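Local coordinates for dTDP-glucose 4,6-dehydratase (Klebsiella pneumoniae, PDB 5U4Q) that works as an NAD-dependent epimerase of the extended short-chain dehydrogenase/reductase family, probably acting on a nucleotide-sugar substrate, at the interface of chains A and B. Sequence-based numbering; all coordinates share one arbitrary frame. Chains: chain A/B, dTDP-glucose 4,6-dehydratase.

Contact 1: the interface of chains A and B. Residues chain A 98-99, 153; chain B 110-111, 114, 168.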
loop_
_atom_site.group_PDB
_atom_site.type_symbol
_atom_site.label_atom_id
_atom_site.label_comp_id
_atom_site.label_asym_id
_atom_site.label_seq_id
_atom_site.Cartn_x
_atom_site.Cartn_y
_atom_site.Cartn_z
ATOM N N PRO A 98 8.585 8.755 -8.369
ATOM C CA PRO A 98 7.892 7.732 -7.610
ATOM C C PRO A 98 8.449 7.568 -6.186
ATOM O O PRO A 98 7.726 7.134 -5.297
ATOM C CB PRO A 98 8.129 6.460 -8.434
ATOM C CG PRO A 98 9.400 6.710 -9.148
ATOM C CD PRO A 98 9.379 8.174 -9.470
ATOM N N TYR A 99 9.707 7.941 -5.966
ATOM C CA TYR A 99 10.320 7.758 -4.664
ATOM C C TYR A 99 9.723 8.684 -3.615
ATOM O O TYR A 99 9.741 8.336 -2.429
ATOM C CB TYR A 99 11.845 7.911 -4.735
ATOM C CG TYR A 99 12.499 6.919 -5.671
ATOM C CD1 TYR A 99 12.408 5.542 -5.441
ATOM C CD2 TYR A 99 13.223 7.352 -6.789
ATOM C CE1 TYR A 99 12.999 4.633 -6.302
ATOM C CE2 TYR A 99 13.828 6.441 -7.652
ATOM C CZ TYR A 99 13.713 5.088 -7.407
ATOM O OH TYR A 99 14.317 4.188 -8.260
ATOM N N LEU A 153 0.359 4.891 -8.816
ATOM C CA LEU A 153 1.110 4.624 -7.589
ATOM C C LEU A 153 0.505 5.415 -6.416
ATOM O O LEU A 153 0.404 4.892 -5.303
ATOM C CB LEU A 153 2.592 4.963 -7.772
ATOM C CG LEU A 153 3.518 4.682 -6.577
ATOM C CD1 LEU A 153 3.466 3.247 -6.139
ATOM C CD2 LEU A 153 4.939 5.065 -6.974
ATOM N N LEU B 110 9.110 -1.327 -4.217
ATOM C CA LEU B 110 8.981 -0.277 -5.223
ATOM C C LEU B 110 10.247 -0.210 -6.066
ATOM O O LEU B 110 10.180 -0.004 -7.263
ATOM C CB LEU B 110 8.684 1.091 -4.614
ATOM C CG LEU B 110 8.554 2.248 -5.624
ATOM C CD1 LEU B 110 7.413 2.050 -6.608
ATOM C CD2 LEU B 110 8.384 3.571 -4.900
ATOM N N ASN B 111 11.412 -0.435 -5.452
ATOM C CA ASN B 111 12.664 -0.419 -6.233
ATOM C C ASN B 111 12.693 -1.569 -7.248
ATOM O O ASN B 111 13.203 -1.388 -8.363
ATOM C CB ASN B 111 13.892 -0.423 -5.310
ATOM C CG ASN B 111 14.010 0.856 -4.493
ATOM O OD1 ASN B 111 13.393 1.869 -4.822
ATOM N ND2 ASN B 111 14.801 0.818 -3.422
ATOM N N GLU B 114 10.397 -0.410 -10.091
ATOM C CA GLU B 114 11.062 0.624 -10.904
ATOM C C GLU B 114 12.088 -0.011 -11.829
ATOM O O GLU B 114 12.166 0.379 -12.991
ATOM C CB GLU B 114 11.691 1.692 -10.020
ATOM C CG GLU B 114 10.678 2.734 -9.572
ATOM C CD GLU B 114 10.232 3.580 -10.722
ATOM O OE1 GLU B 114 11.088 4.302 -11.263
ATOM O OE2 GLU B 114 9.046 3.528 -11.109
ATOM N N TYR B 168 1.671 -1.190 -11.648
ATOM C CA TYR B 168 2.770 -1.251 -12.616
ATOM C C TYR B 168 2.386 -2.104 -13.824
ATOM O O TYR B 168 2.760 -1.754 -14.944
ATOM C CB TYR B 168 4.076 -1.679 -11.930
ATOM C CG TYR B 168 4.815 -0.482 -11.376
ATOM C CD1 TYR B 168 4.264 0.322 -10.368
ATOM C CD2 TYR B 168 6.057 -0.110 -11.882
ATOM C CE1 TYR B 168 4.947 1.440 -9.889
ATOM C CE2 TYR B 168 6.740 0.986 -11.411
ATOM C CZ TYR B 168 6.198 1.762 -10.415
ATOM O OH TYR B 168 6.885 2.871 -9.986
#
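A:Leu153 and B:Leu110 form the apolar centre, their branches meeting at a slant, with A:Leu153 CD2 3.9 Å from B:Leu110 CD1. In both leucines CG lies anti to the backbone N (chi1 -178° in A:Leu153), which extends each isobutyl group off its helix toward the other subunit. The second methyl of B:Leu110, CD2, turns to the backbone of A:Pro98 and lies 3.6 Å from its carbonyl O, so the leucine fork spans two chain A elements: the start of helix 98-118 and the start of helix 153-172. Next outward, the A:Pro98 ring packs on the carboxylate end of B:Glu114, with A:Pro98 CG 3.6 Å from the carboxylate carbon CD of B:Glu114. A bend in the glutamate chain brings its carboxylate against the proline ring. Within chain B the phenol OH of B:Tyr168 donates to B:Glu114 OE2 at 2.5 Å; it meets the oxygen on its anti side, 17° out of the carboxylate plane, while OE2 lies in the plane of the tyrosine ring at its edge. This short bond ties helix 153-172 to helix 98-118 and should restrict rotation of the carboxylate under the proline. At the polar rim A:Tyr99 crosses B:Asn111 nearly at a right angle, ring and amide planes 70° apart, and ring carbon CE1 lies 3.2 Å from the amide oxygen OD1. The phenol oxygen OH of A:Tyr99 lies 4.0 Å from CB of B:Glu114, its ring slanting across the glutamate chain. The patch joins the paired helices of the two subunits, which in this family build a four-helix dimer bundle; it probably steadies the helix that carries the catalytic YXXXK motif, whose tyrosine directly follows A:Leu153.

Contact 2: the interface of chains A and B. Residues chain A 135-136, 146, 149; chain B 244, 246, 250-251.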
loop_
_atom_site.group_PDB
_atom_site.type_symbol
_atom_site.label_atom_id
_atom_site.label_comp_id
_atom_site.label_asym_id
_atom_site.label_seq_id
_atom_site.Cartn_x
_atom_site.Cartn_y
_atom_site.Cartn_z
ATOM N N LEU A 135 -9.907 0.848 -11.408
ATOM C CA LEU A 135 -10.605 0.371 -12.618
ATOM C C LEU A 135 -12.104 0.199 -12.428
ATOM O O LEU A 135 -12.800 -0.153 -13.390
ATOM C CB LEU A 135 -9.996 -0.952 -13.078
ATOM C CG LEU A 135 -8.563 -0.931 -13.648
ATOM C CD1 LEU A 135 -8.071 -2.352 -13.865
ATOM C CD2 LEU A 135 -8.506 -0.125 -14.931
ATOM N N ASN A 136 -12.616 0.413 -11.212
ATOM C CA ASN A 136 -14.055 0.260 -10.960
ATOM C C ASN A 136 -14.895 1.110 -11.909
ATOM O O ASN A 136 -14.532 2.245 -12.228
ATOM C CB ASN A 136 -14.453 0.690 -9.542
ATOM C CG ASN A 136 -13.875 -0.192 -8.451
ATOM O OD1 ASN A 136 -12.914 -0.950 -8.660
ATOM N ND2 ASN A 136 -14.432 -0.058 -7.255
ATOM N N SER A 146 -14.980 -2.936 -4.045
ATOM C CA SER A 146 -13.609 -3.414 -3.988
ATOM C C SER A 146 -12.713 -2.295 -4.471
ATOM O O SER A 146 -13.102 -1.466 -5.299
ATOM C CB SER A 146 -13.426 -4.677 -4.836
ATOM O OG SER A 146 -13.626 -4.408 -6.199
ATOM N N HIS A 149 -7.687 -2.641 -7.469
ATOM C CA HIS A 149 -7.124 -2.456 -8.812
ATOM C C HIS A 149 -6.756 -1.029 -9.099
ATOM O O HIS A 149 -7.295 -0.401 -9.998
ATOM C CB HIS A 149 -8.140 -2.961 -9.855
ATOM C CG HIS A 149 -8.437 -4.410 -9.741
ATOM N ND1 HIS A 149 -9.534 -4.888 -9.057
ATOM C CD2 HIS A 149 -7.791 -5.496 -10.231
ATOM C CE1 HIS A 149 -9.536 -6.209 -9.111
ATOM N NE2 HIS A 149 -8.487 -6.602 -9.817
ATOM N N TRP B 244 -11.945 -7.618 -19.443
ATOM C CA TRP B 244 -12.076 -7.771 -17.993
ATOM C C TRP B 244 -12.623 -6.503 -17.334
ATOM O O TRP B 244 -12.272 -5.394 -17.717
ATOM C CB TRP B 244 -10.713 -8.122 -17.380
ATOM C CG TRP B 244 -10.713 -8.412 -15.910
ATOM C CD1 TRP B 244 -10.742 -9.629 -15.327
ATOM C CD2 TRP B 244 -10.643 -7.455 -14.838
ATOM N NE1 TRP B 244 -10.704 -9.513 -13.964
ATOM C CE2 TRP B 244 -10.656 -8.183 -13.636
ATOM C CE3 TRP B 244 -10.578 -6.058 -14.786
ATOM C CZ2 TRP B 244 -10.601 -7.569 -12.393
ATOM C CZ3 TRP B 244 -10.519 -5.447 -13.547
ATOM C CH2 TRP B 244 -10.537 -6.200 -12.372
ATOM N N VAL B 246 -13.934 -5.003 -13.240
ATOM C CA VAL B 246 -13.954 -5.261 -11.816
ATOM C C VAL B 246 -15.249 -5.961 -11.407
ATOM O O VAL B 246 -15.250 -6.883 -10.597
ATOM C CB VAL B 246 -13.839 -3.920 -11.031
ATOM C CG1 VAL B 246 -14.132 -4.122 -9.550
ATOM C CG2 VAL B 246 -12.461 -3.290 -11.241
ATOM N N SER B 250 -12.080 -10.401 -10.680
ATOM C CA SER B 250 -11.543 -10.737 -9.341
ATOM C C SER B 250 -10.397 -9.855 -8.809
ATOM O O SER B 250 -9.732 -9.175 -9.582
ATOM C CB SER B 250 -11.033 -12.181 -9.403
ATOM O OG SER B 250 -9.832 -12.378 -8.664
ATOM N N PRO B 251 -10.146 -9.891 -7.479
ATOM C CA PRO B 251 -8.998 -9.181 -6.900
ATOM C C PRO B 251 -7.638 -9.813 -7.310
ATOM O O PRO B 251 -6.553 -9.300 -6.927
ATOM C CB PRO B 251 -9.222 -9.333 -5.388
ATOM C CG PRO B 251 -10.647 -9.718 -5.222
ATOM C CD PRO B 251 -10.971 -10.523 -6.434
HETATM O O HOH W 1 -14.361 -2.267 -14.177
#
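Loop meets loop across a two-fold symmetric subunit interface, where chain A segments around A:Leu135 and A:His149 receive the chain B stretch from B:Trp244 to B:Pro251, extending the contact between the two copies. The A:His149 imidazole is met on one face by the indole rim of B:Trp244: CH2 stands 3.3 Å above the imidazole plane, over its centre. The planes are turned 58° apart, an edge-to-face arrangement in which the tryptophan supplies the edge. B:Trp244 CG lies anti to its own backbone N (chi1 -175°), which brings the six-membered ring to the imidazole face. At the imidazole rim A:His149 NE2 makes a weak, bent hydrogen bond of 2.9 Å to the backbone O of B:Ser250, a poorly ordered residue, while CE1 touches B:Pro251. B:Val246 buries 69 Å² against chain A, the most of any residue here, its methyls set among polar and apolar atoms. B:Val246 CG1 lies 3.4 Å from the hydroxyl OG of A:Ser146, and both methyls approach A:Asn136 OD1, with CG2 also packed against A:Leu135 CB. The A:Asn136 amide is held by its own chain: ND2 donates to A:Ser146 O at 2.8 Å, the acceptor lying nearly in the amide plane, which should keep OD1 facing the valine methyls. Water 1 bridges the backbones, 2.7 Å from A:Leu135 O and 2.9 Å from B:Val246 N. Together these contacts probably hold the B:Trp244–B:Pro251 loop in place against the neighbouring subunit.

The C-alpha centres of contact 1 and contact 2 lie about 21 Å apart along one two-fold interface, and they share no residue. On chain A they are joined by sequence: A:His149 of contact 2 comes four residues before A:Leu153 of contact 1, where helix 153-172 begins. Contact 1 is built from helices, contact 2 from loops and a bridging water, suggesting that loops add to a helical core. The two-fold repeats each contact with the chains exchanged, and the set is consistent with the dimer typical of the family.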